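PDB 1X46: hemoglobin component VII from Tokunagayusurika akamusi, which binds heme and, as a member of the globin family, probably carries or stores oxygen in the midge larva. Local coordinates for residues Y31-K35 with L52-K56; V15-W19 with N73-M79; S18-I22 with F119-S125. The contacts are given in a common frame with arbitrary orientation. Residue numbers count along the deposited sequence, not the author numbering.

Interaction 1 (Y31-K35 with L52-K56)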
# COMPACT_ATOMS: atom_id res chain seq x y z
N TYR A 31 -2.79 -7.14 -9.27
CA TYR A 31 -3.93 -7.41 -10.14
C TYR A 31 -5.23 -6.85 -9.54
O TYR A 31 -5.99 -6.21 -10.28
CB TYR A 31 -4.04 -8.92 -10.36
CG TYR A 31 -5.27 -9.31 -11.13
CD1 TYR A 31 -5.25 -9.41 -12.51
CD2 TYR A 31 -6.47 -9.59 -10.46
CE1 TYR A 31 -6.38 -9.77 -13.23
CE2 TYR A 31 -7.61 -9.95 -11.18
CZ TYR A 31 -7.54 -10.04 -12.56
OH TYR A 31 -8.64 -10.40 -13.30
N ASN A 32 -5.43 -7.03 -8.23
CA ASN A 32 -6.65 -6.51 -7.61
C ASN A 32 -6.74 -5.00 -7.70
O ASN A 32 -7.80 -4.43 -7.97
CB ASN A 32 -6.72 -6.97 -6.17
CG ASN A 32 -7.98 -6.52 -5.50
OD1 ASN A 32 -9.08 -6.94 -5.88
ND2 ASN A 32 -7.85 -5.68 -4.50
N PHE A 33 -5.62 -4.33 -7.52
CA PHE A 33 -5.57 -2.88 -7.62
C PHE A 33 -5.94 -2.43 -9.02
O PHE A 33 -6.84 -1.59 -9.16
CB PHE A 33 -4.17 -2.38 -7.19
CG PHE A 33 -3.96 -0.89 -7.38
CD1 PHE A 33 -4.91 0.02 -6.93
CD2 PHE A 33 -2.82 -0.40 -8.04
CE1 PHE A 33 -4.72 1.40 -7.10
CE2 PHE A 33 -2.63 0.97 -8.23
CZ PHE A 33 -3.58 1.88 -7.74
N PHE A 34 -5.31 -2.99 -10.06
CA PHE A 34 -5.61 -2.56 -11.41
C PHE A 34 -7.02 -2.97 -11.85
O PHE A 34 -7.64 -2.24 -12.63
CB PHE A 34 -4.56 -3.15 -12.38
CG PHE A 34 -3.19 -2.49 -12.30
CD1 PHE A 34 -3.00 -1.25 -11.68
CD2 PHE A 34 -2.12 -3.11 -12.90
CE1 PHE A 34 -1.74 -0.67 -11.64
CE2 PHE A 34 -0.85 -2.55 -12.89
CZ PHE A 34 -0.64 -1.34 -12.26
N LYS A 35 -7.50 -4.13 -11.40
CA LYS A 35 -8.88 -4.56 -11.72
C LYS A 35 -9.87 -3.55 -11.13
O LYS A 35 -10.84 -3.16 -11.82
CB LYS A 35 -9.15 -5.99 -11.23
CG LYS A 35 -10.47 -6.58 -11.71
CD LYS A 35 -10.37 -7.11 -13.15
CE LYS A 35 -11.63 -7.88 -13.52
NZ LYS A 35 -12.57 -7.08 -14.37
N LEU A 52 -5.27 -6.58 -18.84
CA LEU A 52 -4.86 -7.03 -17.52
C LEU A 52 -4.78 -8.53 -17.43
O LEU A 52 -3.92 -9.04 -16.72
CB LEU A 52 -5.78 -6.47 -16.45
CG LEU A 52 -5.40 -6.77 -15.01
CD1 LEU A 52 -3.99 -6.23 -14.63
CD2 LEU A 52 -6.51 -6.20 -14.13
N GLU A 53 -5.65 -9.24 -18.15
CA GLU A 53 -5.65 -10.70 -18.10
C GLU A 53 -4.39 -11.28 -18.73
O GLU A 53 -3.96 -12.38 -18.35
CB GLU A 53 -6.90 -11.27 -18.76
CG GLU A 53 -8.23 -10.91 -18.06
CD GLU A 53 -8.24 -11.25 -16.57
OE1 GLU A 53 -7.97 -12.41 -16.19
OE2 GLU A 53 -8.49 -10.32 -15.79
N SER A 54 -3.79 -10.55 -19.69
CA SER A 54 -2.54 -10.93 -20.35
C SER A 54 -1.34 -10.64 -19.48
O SER A 54 -0.35 -11.35 -19.52
CB SER A 54 -2.38 -10.13 -21.65
OG SER A 54 -3.44 -10.38 -22.54
N LEU A 55 -1.42 -9.55 -18.72
CA LEU A 55 -0.28 -9.14 -17.88
C LEU A 55 0.03 -10.08 -16.70
O LEU A 55 1.20 -10.26 -16.33
CB LEU A 55 -0.51 -7.72 -17.36
CG LEU A 55 -0.34 -6.59 -18.35
CD1 LEU A 55 -0.94 -5.30 -17.77
CD2 LEU A 55 1.14 -6.36 -18.70
N LYS A 56 -0.99 -10.64 -16.06
CA LYS A 56 -0.79 -11.53 -14.94
C LYS A 56 0.11 -12.78 -15.31
O LYS A 56 -0.04 -13.37 -16.37
CB LYS A 56 -2.14 -11.93 -14.32
CG LYS A 56 -2.02 -12.42 -12.89
CD LYS A 56 -3.31 -12.40 -12.03
CE LYS A 56 -4.55 -12.90 -12.74
NZ LYS A 56 -5.57 -13.43 -11.77
O HOH W 1 -8.23 -13.27 -12.91
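Tyr31 is the residue most deeply covered here: 102 Å² of it lies under residues 52-56, and all three of its main partners come from the short helix 52-55 and the residue that follows it. From helix 26-36 its t rotamer carries the phenol across the gap, where OH donates a very short hydrogen bond of 2.5 Å to Glu53 OE2 near the ring plane. Lys56, the first residue to leave helical geometry, folds its side chain back over one face of the ring. Its NZ stands 3.9 Å from the Tyr31 ring centroid and only 4° off the normal, a cation-pi contact, while CE at 3.8 Å from the same centroid adds a CH-pi contact. Water 1 accepts from Lys56 NZ at 2.9 Å and donates a weak bond to Tyr31 OH, also at 2.9 Å, so the ammonium and the phenol oxygen are joined by solvent as well. Leu52, with 96 Å² covered, supplies the apolar half. Its CG lies 3.6 Å from Tyr31 CE1, its CD1 3.9 Å from Phe34 CB, and its CD2 3.9 Å from Lys35 CB, so the leucine sits against one turn of the longer helix. Outside the two segments, Phe61 of helix 59-78 touches Tyr31, Phe34 and Leu52, and Phe34 meets the heme-binding Phe44 edge-to-face. In globin terms this is the short D helix leaning on helix B, near the surface at the edge of the heme pocket, whose wall includes the adjacent Phe33.

Interaction 2 (V15-W19 with N73-M79)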
# COMPACT_ATOMS: atom_id res chain seq x y z
N VAL A 15 -1.94 -4.95 11.91
CA VAL A 15 -1.39 -4.68 10.58
C VAL A 15 -0.27 -5.65 10.23
O VAL A 15 -0.30 -6.25 9.17
CB VAL A 15 -0.91 -3.22 10.46
CG1 VAL A 15 -0.13 -2.99 9.17
CG2 VAL A 15 -2.11 -2.24 10.60
N LYS A 16 0.73 -5.82 11.10
CA LYS A 16 1.83 -6.74 10.76
C LYS A 16 1.33 -8.18 10.51
O LYS A 16 1.75 -8.82 9.54
CB LYS A 16 2.89 -6.76 11.86
CG LYS A 16 3.69 -5.50 12.00
CD LYS A 16 4.73 -5.58 13.13
CE LYS A 16 5.54 -4.28 13.14
NZ LYS A 16 6.51 -4.21 14.28
N SER A 17 0.41 -8.66 11.36
CA SER A 17 -0.04 -10.04 11.22
C SER A 17 -0.95 -10.28 10.02
O SER A 17 -0.82 -11.29 9.35
CB SER A 17 -0.68 -10.58 12.50
OG SER A 17 -1.74 -9.76 12.94
N SER A 18 -1.85 -9.33 9.73
CA SER A 18 -2.70 -9.46 8.57
C SER A 18 -1.91 -9.26 7.27
O SER A 18 -2.14 -9.94 6.27
CB SER A 18 -3.93 -8.53 8.68
OG SER A 18 -3.57 -7.17 8.75
N TRP A 19 -0.93 -8.36 7.31
CA TRP A 19 -0.01 -8.21 6.19
C TRP A 19 0.74 -9.50 5.87
O TRP A 19 0.91 -9.86 4.71
CB TRP A 19 0.96 -7.05 6.46
CG TRP A 19 1.97 -6.89 5.36
CD1 TRP A 19 3.34 -7.04 5.47
CD2 TRP A 19 1.72 -6.53 3.99
NE1 TRP A 19 3.93 -6.79 4.26
CE2 TRP A 19 2.97 -6.47 3.33
CE3 TRP A 19 0.56 -6.23 3.26
CZ2 TRP A 19 3.08 -6.16 1.96
CZ3 TRP A 19 0.68 -5.91 1.90
CH2 TRP A 19 1.93 -5.89 1.27
N ASN A 73 6.59 -3.86 2.78
CA ASN A 73 7.24 -4.76 3.72
C ASN A 73 8.19 -4.00 4.63
O ASN A 73 8.19 -4.23 5.86
CB ASN A 73 8.07 -5.78 2.98
CG ASN A 73 7.29 -6.95 2.49
OD1 ASN A 73 6.09 -7.09 2.74
ND2 ASN A 73 7.98 -7.82 1.75
N GLU A 74 9.05 -3.17 4.04
CA GLU A 74 9.99 -2.41 4.85
C GLU A 74 9.28 -1.45 5.76
O GLU A 74 9.65 -1.31 6.94
CB GLU A 74 11.02 -1.66 4.01
CG GLU A 74 12.11 -1.09 4.91
CD GLU A 74 13.19 -0.30 4.20
OE1 GLU A 74 13.07 -0.01 2.99
OE2 GLU A 74 14.16 0.05 4.91
N ALA A 75 8.30 -0.73 5.23
CA ALA A 75 7.61 0.25 6.07
C ALA A 75 6.95 -0.45 7.25
O ALA A 75 7.02 0.01 8.40
CB ALA A 75 6.57 1.02 5.24
N ILE A 76 6.30 -1.58 6.99
CA ILE A 76 5.58 -2.23 8.06
C ILE A 76 6.59 -2.78 9.08
O ILE A 76 6.34 -2.69 10.29
CB ILE A 76 4.54 -3.27 7.49
CG1 ILE A 76 3.40 -2.49 6.83
CG2 ILE A 76 3.99 -4.17 8.61
CD1 ILE A 76 2.42 -3.41 6.02
N ALA A 77 7.75 -3.27 8.62
CA ALA A 77 8.83 -3.72 9.52
C ALA A 77 9.34 -2.63 10.46
O ALA A 77 9.69 -2.92 11.62
CB ALA A 77 10.01 -4.29 8.73
N LEU A 78 9.36 -1.40 9.96
CA LEU A 78 9.80 -0.22 10.72
C LEU A 78 8.78 0.33 11.74
O LEU A 78 9.12 1.21 12.55
CB LEU A 78 10.25 0.89 9.78
CG LEU A 78 11.49 0.58 8.94
CD1 LEU A 78 11.65 1.65 7.89
CD2 LEU A 78 12.75 0.49 9.82
N MET A 79 7.54 -0.17 11.68
CA MET A 79 6.49 0.26 12.62
C MET A 79 6.73 -0.28 14.02
O MET A 79 7.25 -1.37 14.18
CB MET A 79 5.14 -0.24 12.15
CG MET A 79 4.64 0.49 10.97
SD MET A 79 3.17 -0.30 10.24
CE MET A 79 1.90 -0.01 11.42
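Val15 opens the contact on the apolar side: its CG1 reaches Ile76 CD1 at 4.1 Å and Met79 CE at 4.3 Å, while Met7 and Trp135 close in on the same valine from outside the two segments. One residue on, Lys16 starts out sideways, but its extended side chain reaches obliquely past Ile76 toward the C-terminal end of helix 59-78. CG packs 3.7 Å from Ile76 CG2, and NZ ends as a hydrogen-bond donor to Met79 O at 2.9 Å. That carbonyl belongs to the residue just past helix 59-78, where the chain has turned to an extended conformation, so the lysine joins helix 9-20 to the residue that follows helix 59-78. The two helices are A (9-20) and E (59-78) of the globin fold; the segments run roughly antiparallel, at 147°, with their axes 10.4 Å apart, and Ile76 is the side chain inserted between them, 92 Å² of it covered. The next helical turn brings up Trp19. Ile76 CD1 sits over the face of its indole, 3.7 Å from the centroid of the five-membered ring and 15° off the normal, a CH-pi contact. At the ring edge Trp19 NE1 donates to Asn73 OD1 at 2.7 Å, giving the indole nitrogen an acceptor one turn before Ile76, while Trp135 of helix 129-146 touches both Trp19 and Ile76.

Interaction 3 (S18-I22 with F119-S125)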
# COMPACT_ATOMS: atom_id res chain seq x y z
N SER A 18 -1.85 -9.33 9.73
CA SER A 18 -2.70 -9.46 8.57
C SER A 18 -1.91 -9.26 7.27
O SER A 18 -2.14 -9.94 6.27
CB SER A 18 -3.93 -8.53 8.68
OG SER A 18 -3.57 -7.17 8.75
N TRP A 19 -0.93 -8.36 7.31
CA TRP A 19 -0.01 -8.21 6.19
C TRP A 19 0.74 -9.50 5.87
O TRP A 19 0.91 -9.86 4.71
CB TRP A 19 0.96 -7.05 6.46
CG TRP A 19 1.97 -6.89 5.36
CD1 TRP A 19 3.34 -7.04 5.47
CD2 TRP A 19 1.72 -6.53 3.99
NE1 TRP A 19 3.93 -6.79 4.26
CE2 TRP A 19 2.97 -6.47 3.33
CE3 TRP A 19 0.56 -6.23 3.26
CZ2 TRP A 19 3.08 -6.16 1.96
CZ3 TRP A 19 0.68 -5.91 1.90
CH2 TRP A 19 1.93 -5.89 1.27
N ALA A 20 1.21 -10.15 6.93
CA ALA A 20 1.94 -11.40 6.76
C ALA A 20 1.11 -12.48 6.04
O ALA A 20 1.67 -13.39 5.42
CB ALA A 20 2.44 -11.92 8.12
N GLN A 21 -0.22 -12.34 6.11
CA GLN A 21 -1.12 -13.29 5.45
C GLN A 21 -1.23 -13.05 3.93
O GLN A 21 -1.67 -13.94 3.20
CB GLN A 21 -2.52 -13.21 6.07
CG GLN A 21 -2.62 -13.74 7.50
CD GLN A 21 -4.06 -14.04 7.88
OE1 GLN A 21 -4.70 -14.91 7.27
NE2 GLN A 21 -4.57 -13.32 8.88
N ILE A 22 -0.86 -11.86 3.46
CA ILE A 22 -0.99 -11.52 2.05
C ILE A 22 0.30 -11.09 1.37
O ILE A 22 0.32 -10.91 0.15
CB ILE A 22 -2.10 -10.45 1.84
CG1 ILE A 22 -1.69 -9.10 2.46
CG2 ILE A 22 -3.44 -10.95 2.43
CD1 ILE A 22 -2.52 -7.95 1.91
N PHE A 119 -8.98 -6.62 -0.54
CA PHE A 119 -8.15 -7.81 -0.64
C PHE A 119 -7.89 -8.44 0.73
O PHE A 119 -7.93 -9.65 0.89
CB PHE A 119 -6.81 -7.42 -1.28
CG PHE A 119 -6.01 -8.61 -1.78
CD1 PHE A 119 -6.30 -9.16 -3.02
CD2 PHE A 119 -5.00 -9.17 -1.01
CE1 PHE A 119 -5.57 -10.29 -3.48
CE2 PHE A 119 -4.27 -10.28 -1.46
CZ PHE A 119 -4.55 -10.84 -2.69
N LEU A 120 -7.60 -7.61 1.74
CA LEU A 120 -7.39 -8.11 3.09
C LEU A 120 -8.68 -8.75 3.63
O LEU A 120 -8.65 -9.80 4.29
CB LEU A 120 -6.94 -6.97 4.00
CG LEU A 120 -5.48 -6.51 3.87
CD1 LEU A 120 -5.33 -5.06 4.29
CD2 LEU A 120 -4.59 -7.41 4.72
N GLU A 121 -9.81 -8.12 3.34
CA GLU A 121 -11.09 -8.69 3.76
C GLU A 121 -11.33 -10.06 3.14
O GLU A 121 -11.82 -10.97 3.82
CB GLU A 121 -12.24 -7.72 3.47
CG GLU A 121 -13.56 -8.11 4.12
CD GLU A 121 -14.71 -7.29 3.59
OE1 GLU A 121 -14.65 -6.82 2.43
OE2 GLU A 121 -15.69 -7.12 4.35
N SER A 122 -10.94 -10.21 1.88
CA SER A 122 -11.06 -11.49 1.17
C SER A 122 -10.08 -12.55 1.66
O SER A 122 -10.43 -13.73 1.70
CB SER A 122 -10.88 -11.29 -0.34
OG SER A 122 -11.96 -10.53 -0.87
N HIS A 123 -8.85 -12.16 1.99
CA HIS A 123 -7.78 -13.16 2.18
C HIS A 123 -7.18 -13.31 3.57
O HIS A 123 -6.61 -14.36 3.86
CB HIS A 123 -6.67 -12.95 1.15
CG HIS A 123 -7.16 -13.00 -0.26
ND1 HIS A 123 -7.47 -14.18 -0.91
CD2 HIS A 123 -7.45 -12.01 -1.14
CE1 HIS A 123 -7.91 -13.91 -2.13
NE2 HIS A 123 -7.90 -12.60 -2.29
N ALA A 124 -7.30 -12.29 4.42
CA ALA A 124 -6.74 -12.36 5.76
C ALA A 124 -7.73 -13.02 6.70
O ALA A 124 -8.78 -12.45 7.05
CB ALA A 124 -6.33 -10.97 6.28
N SER A 125 -7.41 -14.24 7.14
CA SER A 125 -8.31 -14.93 8.05
C SER A 125 -8.60 -14.10 9.30
O SER A 125 -7.71 -13.47 9.88
CB SER A 125 -7.74 -16.31 8.42
OG SER A 125 -6.60 -16.18 9.25
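The polar part of this contact rests on the Gln21 amide, which engages both backbone polar groups of Ser125. Its OE1 accepts from Ser125 N at 2.8 Å and from Ser125 OG at 3.0 Å, while NE2 returns a nearly straight bond to Ser125 O at 3.3 Å. One glutamine thus serves N, O and OG of Ser125, a residue already beyond the end of helix 106-123. The preceding amides are still satisfied within that helix: His123 N donates to Phe119 O at 2.9 Å, and Ala124 N to Leu120 O at 2.8 Å, although Ala124 itself has turned out of helical geometry. On the other side Gln21 N bonds to Ser18 O at 3.1 Å and Ile22 N to Trp19 O at 2.9 Å, while Gln21 O receives Lys25 NZ. The Ser18 hydroxyl is satisfied outside the pair, by Leu14 O and Trp135 NE1; toward the other segment the serine only packs, OG 4.2 Å from Leu120 CD2 and CB 4.2 Å from Ala124 CB. Ile22 is the apolar centre, 85 Å² of it covered. Its CD1 meets Leu120 CD2 at 3.5 Å, its CB approaches the edge of the Phe119 ring at CE2, 4.0 Å away, and its CG2 lies 4.0 Å from His123 CB. Ile29 of helix 26-36 touches both Ile22 and Phe119. The pattern belongs to the globin fold, where the AB corner packs on the end of helix G and the start of the GH turn.

In the fold
Interactions 2 and 3 share Ser18 and Trp19 of helix 9-20, which meets helix 59-78 in one and helix 106-123 in the other; their centres are 12 Å apart. Interaction 1 lies on the far side of the chain's centre from interaction 2, 24 Å between centres, yet helix 26-36 follows helix 9-20 directly, and its Asn32 ND2 packs on Phe119 CB of interaction 3 at 3.8 Å. Along the chain, interaction 1 is nested within the loops closed by the other two. It is also nearest the heme: Phe33 touches the cofactor and Phe34 comes within about 7 Å, side chain to heme, against about 8 Å for Trp19 and 11 Å for Ile22.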